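Putative lipoprotein (Campylobacter jejuni subsp. jejuni, PDB 2G5G) binds heme, stacking two cofacial hemes within a dimer, and probably serves in bacterial heme transport. Local coordinates at residues A42-H56 against S240-E252. Residues are numbered along the deposited sequence; the frame is centred on the assembly and turned at random.
Sequences ADVILLGEKHDEVKH and SKKIVVVNLSYGE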
loop_
_atom_site.group_PDB
_atom_site.type_symbol
_atom_site.label_atom_id
_atom_site.label_comp_id
_atom_site.label_asym_id
_atom_site.label_seq_id
_atom_site.Cartn_x
_atom_site.Cartn_y
_atom_site.Cartn_z
ATOM N N ALA A 42 -29.394 21.973 10.449
ATOM C CA ALA A 42 -28.017 21.618 10.791
ATOM C C ALA A 42 -27.044 22.555 10.114
ATOM O O ALA A 42 -27.367 23.145 9.089
ATOM C CB ALA A 42 -27.726 20.161 10.412
ATOM N N ASP A 43 -25.856 22.714 10.706
ATOM C CA ASP A 43 -24.753 23.427 10.046
ATOM C C ASP A 43 -23.874 22.515 9.191
ATOM O O ASP A 43 -23.286 22.956 8.193
ATOM C CB ASP A 43 -23.873 24.158 11.097
ATOM C CG ASP A 43 -24.691 25.098 11.957
ATOM O OD1 ASP A 43 -25.235 26.037 11.370
ATOM O OD2 ASP A 43 -24.854 24.862 13.175
ATOM N N VAL A 44 -23.767 21.269 9.623
ATOM C CA VAL A 44 -22.981 20.246 8.942
ATOM C C VAL A 44 -23.865 19.000 8.761
ATOM O O VAL A 44 -24.383 18.441 9.735
ATOM C CB VAL A 44 -21.747 19.841 9.773
ATOM C CG1 VAL A 44 -20.972 18.735 9.068
ATOM C CG2 VAL A 44 -20.839 21.090 10.058
ATOM N N ILE A 45 -23.998 18.556 7.533
ATOM C CA ILE A 45 -24.789 17.370 7.246
ATOM C C ILE A 45 -23.813 16.344 6.714
ATOM O O ILE A 45 -23.175 16.566 5.685
ATOM C CB ILE A 45 -25.908 17.646 6.191
ATOM C CG1 ILE A 45 -26.921 18.652 6.734
ATOM C CG2 ILE A 45 -26.632 16.336 5.816
ATOM C CD1 ILE A 45 -27.576 19.528 5.651
ATOM N N LEU A 46 -23.651 15.235 7.431
ATOM C CA LEU A 46 -22.845 14.139 6.902
ATOM C C LEU A 46 -23.709 13.094 6.197
ATOM O O LEU A 46 -24.700 12.656 6.764
ATOM C CB LEU A 46 -21.992 13.465 7.979
ATOM C CG LEU A 46 -20.931 14.280 8.705
ATOM C CD1 LEU A 46 -21.605 15.081 9.761
ATOM C CD2 LEU A 46 -19.945 13.314 9.371
ATOM N N LEU A 47 -23.327 12.726 4.972
ATOM C CA LEU A 47 -24.077 11.759 4.138
ATOM C C LEU A 47 -23.163 10.585 3.849
ATOM O O LEU A 47 -22.161 10.719 3.103
ATOM C CB LEU A 47 -24.465 12.392 2.801
ATOM C CG LEU A 47 -25.845 12.157 2.179
ATOM C CD1 LEU A 47 -25.851 12.401 0.671
ATOM C CD2 LEU A 47 -26.660 10.908 2.605
ATOM N N GLY A 48 -23.483 9.445 4.466
ATOM C CA GLY A 48 -22.663 8.248 4.374
ATOM C C GLY A 48 -23.160 7.358 3.248
ATOM O O GLY A 48 -24.362 7.148 3.119
ATOM N N GLU A 49 -22.218 6.839 2.462
ATOM C CA GLU A 49 -22.527 6.023 1.294
ATOM C C GLU A 49 -21.661 4.748 1.234
ATOM O O GLU A 49 -20.620 4.646 1.892
ATOM C CB GLU A 49 -22.339 6.834 -0.000
ATOM C CG GLU A 49 -20.863 7.181 -0.280
ATOM C CD GLU A 49 -20.522 7.346 -1.784
ATOM O OE1 GLU A 49 -21.426 7.419 -2.636
ATOM O OE2 GLU A 49 -19.321 7.384 -2.089
ATOM N N LYS A 50 -22.128 3.787 0.446
ATOM C CA LYS A 50 -21.290 2.681 -0.023
ATOM C C LYS A 50 -20.851 3.099 -1.451
ATOM O O LYS A 50 -21.705 3.364 -2.297
ATOM C CB LYS A 50 -22.118 1.394 -0.053
ATOM C CG LYS A 50 -21.327 0.123 -0.439
ATOM C CD LYS A 50 -22.250 -1.095 -0.383
ATOM C CE LYS A 50 -21.535 -2.364 -0.861
ATOM N NZ LYS A 50 -21.584 -2.475 -2.350
ATOM N N HIS A 51 -19.540 3.145 -1.691
ATOM C CA HIS A 51 -18.976 3.874 -2.849
ATOM C C HIS A 51 -19.385 3.382 -4.247
ATOM O O HIS A 51 -19.333 4.147 -5.216
ATOM C CB HIS A 51 -17.453 4.000 -2.720
ATOM C CG HIS A 51 -17.000 4.719 -1.480
ATOM N ND1 HIS A 51 -17.283 6.050 -1.233
ATOM C CD2 HIS A 51 -16.275 4.292 -0.418
ATOM C CE1 HIS A 51 -16.753 6.408 -0.075
ATOM N NE2 HIS A 51 -16.148 5.356 0.444
ATOM N N ASP A 52 -19.842 2.129 -4.345
ATOM C CA ASP A 52 -20.207 1.546 -5.642
ATOM C C ASP A 52 -21.691 1.248 -5.733
ATOM O O ASP A 52 -22.126 0.540 -6.642
ATOM C CB ASP A 52 -19.392 0.263 -5.931
ATOM C CG ASP A 52 -19.502 -0.793 -4.818
ATOM O OD1 ASP A 52 -20.366 -0.659 -3.921
ATOM O OD2 ASP A 52 -18.710 -1.769 -4.832
ATOM N N GLU A 53 -22.470 1.790 -4.795
ATOM C CA GLU A 53 -23.886 1.457 -4.685
ATOM C C GLU A 53 -24.786 2.431 -5.452
ATOM O O GLU A 53 -24.878 3.626 -5.118
ATOM C CB GLU A 53 -24.275 1.362 -3.195
ATOM C CG GLU A 53 -25.538 0.597 -2.886
ATOM C CD GLU A 53 -25.498 -0.851 -3.376
ATOM O OE1 GLU A 53 -24.482 -1.560 -3.189
ATOM O OE2 GLU A 53 -26.507 -1.243 -3.965
ATOM N N VAL A 54 -25.458 1.922 -6.478
ATOM C CA VAL A 54 -26.192 2.782 -7.414
ATOM C C VAL A 54 -27.364 3.541 -6.780
ATOM O O VAL A 54 -27.578 4.720 -7.080
ATOM C CB VAL A 54 -26.688 1.989 -8.670
ATOM C CG1 VAL A 54 -27.637 2.843 -9.504
ATOM C CG2 VAL A 54 -25.513 1.539 -9.513
ATOM N N LYS A 55 -28.113 2.857 -5.917
ATOM C CA LYS A 55 -29.260 3.460 -5.229
ATOM C C LYS A 55 -28.824 4.585 -4.271
ATOM O O LYS A 55 -29.590 5.537 -4.035
ATOM C CB LYS A 55 -30.035 2.406 -4.456
ATOM C CG LYS A 55 -30.964 1.576 -5.328
ATOM C CD LYS A 55 -31.621 0.501 -4.495
ATOM C CE LYS A 55 -32.318 -0.547 -5.361
ATOM N NZ LYS A 55 -32.891 -1.598 -4.471
ATOM N N HIS A 56 -27.611 4.468 -3.742
ATOM C CA HIS A 56 -27.045 5.534 -2.904
ATOM C C HIS A 56 -26.849 6.776 -3.727
ATOM O O HIS A 56 -27.230 7.883 -3.324
ATOM C CB HIS A 56 -25.715 5.089 -2.281
ATOM C CG HIS A 56 -25.891 4.083 -1.184
ATOM N ND1 HIS A 56 -24.876 3.710 -0.342
ATOM C CD2 HIS A 56 -26.974 3.361 -0.815
ATOM C CE1 HIS A 56 -25.323 2.799 0.512
ATOM N NE2 HIS A 56 -26.604 2.587 0.255
ATOM N N SER A 240 -19.460 24.181 18.222
ATOM C CA SER A 240 -20.862 24.291 18.621
ATOM C C SER A 240 -21.842 24.189 17.438
ATOM O O SER A 240 -23.043 24.369 17.628
ATOM C CB SER A 240 -21.137 25.571 19.392
ATOM O OG SER A 240 -20.634 25.466 20.707
ATOM N N LYS A 241 -21.334 23.921 16.235
ATOM C CA LYS A 241 -22.184 23.698 15.051
ATOM C C LYS A 241 -23.152 22.572 15.302
ATOM O O LYS A 241 -22.819 21.580 15.995
ATOM C CB LYS A 241 -21.351 23.364 13.802
ATOM C CG LYS A 241 -20.629 24.585 13.198
ATOM C CD LYS A 241 -19.998 24.253 11.877
ATOM C CE LYS A 241 -19.394 25.509 11.183
ATOM N NZ LYS A 241 -18.800 24.989 9.888
ATOM N N LYS A 242 -24.341 22.692 14.738
ATOM C CA LYS A 242 -25.293 21.575 14.797
ATOM C C LYS A 242 -24.934 20.573 13.721
ATOM O O LYS A 242 -24.903 20.904 12.531
ATOM C CB LYS A 242 -26.717 22.076 14.597
ATOM C CG LYS A 242 -27.143 23.024 15.753
ATOM C CD LYS A 242 -28.394 23.791 15.370
ATOM C CE LYS A 242 -28.784 24.784 16.472
ATOM N NZ LYS A 242 -27.690 25.816 16.680
ATOM N N ILE A 243 -24.667 19.346 14.161
ATOM C CA ILE A 243 -24.209 18.260 13.297
ATOM C C ILE A 243 -25.331 17.225 13.119
ATOM O O ILE A 243 -25.918 16.761 14.108
ATOM C CB ILE A 243 -22.996 17.509 13.927
ATOM C CG1 ILE A 243 -21.913 18.477 14.521
ATOM C CG2 ILE A 243 -22.396 16.532 12.904
ATOM C CD1 ILE A 243 -21.364 19.570 13.468
ATOM N N VAL A 244 -25.571 16.796 11.884
ATOM C CA VAL A 244 -26.561 15.736 11.612
ATOM C C VAL A 244 -25.966 14.729 10.621
ATOM O O VAL A 244 -25.275 15.104 9.653
ATOM C CB VAL A 244 -27.943 16.273 11.111
ATOM C CG1 VAL A 244 -27.801 16.968 9.743
ATOM C CG2 VAL A 244 -28.958 15.139 11.040
ATOM N N VAL A 245 -26.242 13.455 10.884
ATOM C CA VAL A 245 -25.646 12.362 10.123
ATOM C C VAL A 245 -26.752 11.544 9.491
ATOM O O VAL A 245 -27.676 11.080 10.184
ATOM C CB VAL A 245 -24.750 11.433 10.992
ATOM C CG1 VAL A 245 -24.132 10.321 10.112
ATOM C CG2 VAL A 245 -23.674 12.233 11.773
ATOM N N VAL A 246 -26.669 11.411 8.175
ATOM C CA VAL A 246 -27.631 10.625 7.409
ATOM C C VAL A 246 -26.892 9.501 6.734
ATOM O O VAL A 246 -25.969 9.738 5.933
ATOM C CB VAL A 246 -28.340 11.447 6.322
ATOM C CG1 VAL A 246 -29.348 10.531 5.514
ATOM C CG2 VAL A 246 -29.102 12.624 6.932
ATOM N N ASN A 247 -27.276 8.265 7.025
ATOM C CA ASN A 247 -26.537 7.147 6.431
ATOM C C ASN A 247 -27.435 6.470 5.417
ATOM O O ASN A 247 -28.631 6.280 5.669
ATOM C CB ASN A 247 -26.048 6.115 7.458
ATOM C CG ASN A 247 -25.040 5.115 6.833
ATOM O OD1 ASN A 247 -25.052 3.910 7.105
ATOM N ND2 ASN A 247 -24.196 5.622 5.969
ATOM N N LEU A 248 -26.857 6.138 4.273
ATOM C CA LEU A 248 -27.550 5.376 3.223
ATOM C C LEU A 248 -27.241 3.898 3.498
ATOM O O LEU A 248 -26.092 3.472 3.392
ATOM C CB LEU A 248 -27.050 5.831 1.834
ATOM C CG LEU A 248 -27.152 7.357 1.614
ATOM C CD1 LEU A 248 -26.510 7.749 0.259
ATOM C CD2 LEU A 248 -28.601 7.862 1.756
ATOM N N SER A 249 -28.240 3.134 3.924
ATOM C CA SER A 249 -27.928 1.788 4.448
ATOM C C SER A 249 -27.492 0.798 3.381
ATOM O O SER A 249 -27.841 0.914 2.205
ATOM C CB SER A 249 -29.072 1.191 5.276
ATOM O OG SER A 249 -30.247 1.016 4.510
ATOM N N TYR A 250 -26.681 -0.145 3.823
ATOM C CA TYR A 250 -26.372 -1.356 3.073
ATOM C C TYR A 250 -26.069 -2.450 4.102
ATOM O O TYR A 250 -25.294 -2.236 5.023
ATOM C CB TYR A 250 -25.172 -1.158 2.138
ATOM C CG TYR A 250 -24.890 -2.402 1.316
ATOM C CD1 TYR A 250 -25.505 -2.601 0.079
ATOM C CD2 TYR A 250 -24.034 -3.396 1.804
ATOM C CE1 TYR A 250 -25.260 -3.768 -0.664
ATOM C CE2 TYR A 250 -23.788 -4.562 1.077
ATOM C CZ TYR A 250 -24.399 -4.734 -0.148
ATOM O OH TYR A 250 -24.152 -5.887 -0.855
ATOM N N GLY A 251 -26.668 -3.622 3.945
ATOM C CA GLY A 251 -26.475 -4.687 4.944
ATOM C C GLY A 251 -27.046 -4.292 6.299
ATOM O O GLY A 251 -28.112 -3.691 6.371
ATOM N N GLU A 252 -26.323 -4.624 7.367
ATOM C CA GLU A 252 -26.777 -4.388 8.738
ATOM C C GLU A 252 -26.862 -2.895 9.044
ATOM O O GLU A 252 -26.100 -2.101 8.487
ATOM C CB GLU A 252 -25.823 -5.035 9.754
ATOM C CG GLU A 252 -25.681 -6.577 9.661
ATOM C CD GLU A 252 -26.896 -7.335 10.222
ATOM O OE1 GLU A 252 -27.288 -7.072 11.387
ATOM O OE2 GLU A 252 -27.454 -8.196 9.498
HETATM O O HOH W 1 -21.246 24.790 8.450
HETATM O O HOH W 2 -26.064 26.504 14.749
#
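Strands 44-49 and 243-248 run parallel, 16° apart, their backbones laddered by six hydrogen bonds from Val44 N to Lys242 O through to Leu248 N to Gly48 O. Beta-branched valines and isoleucines, which suit an extended backbone, cover both faces with the leucines: Leu46 CD1 lies 3.6 Å from Ile243 CG2 on one, while Ile45 CG1 and Val244 CG1 meet on the other. Gly48, lacking a side chain, lets the Asn247 amide lie against its backbone; ND2 hydrogen-bonds to Ser221 OG. At the start, Asp43 OD2 takes the Lys242 N-H at 2.7 Å on its anti lone pair. At the far end the His56 ring is clamped between Leu248 CB and Glu53 CG; in its plane, NE2 donates to Ser249 O (2.9 Å) and ND1 accepts from Lys50 N, fixing the ring's rotation. Lys50, CG anti to N (chi1 -176°), lays CD over the Tyr250 ring and bends at chi4, bringing NZ over the face, 4.4 Å from the ring centroid, in a cation-pi contact while salt-bridged to Asp52 and Glu53. The pair lies in the parallel part of a mixed sheet, between strands 214-220 and 260-264; helix 54-73 covers Ile45 and Leu47, helix 230-236 Leu46 and Val245, an alpha/beta layering.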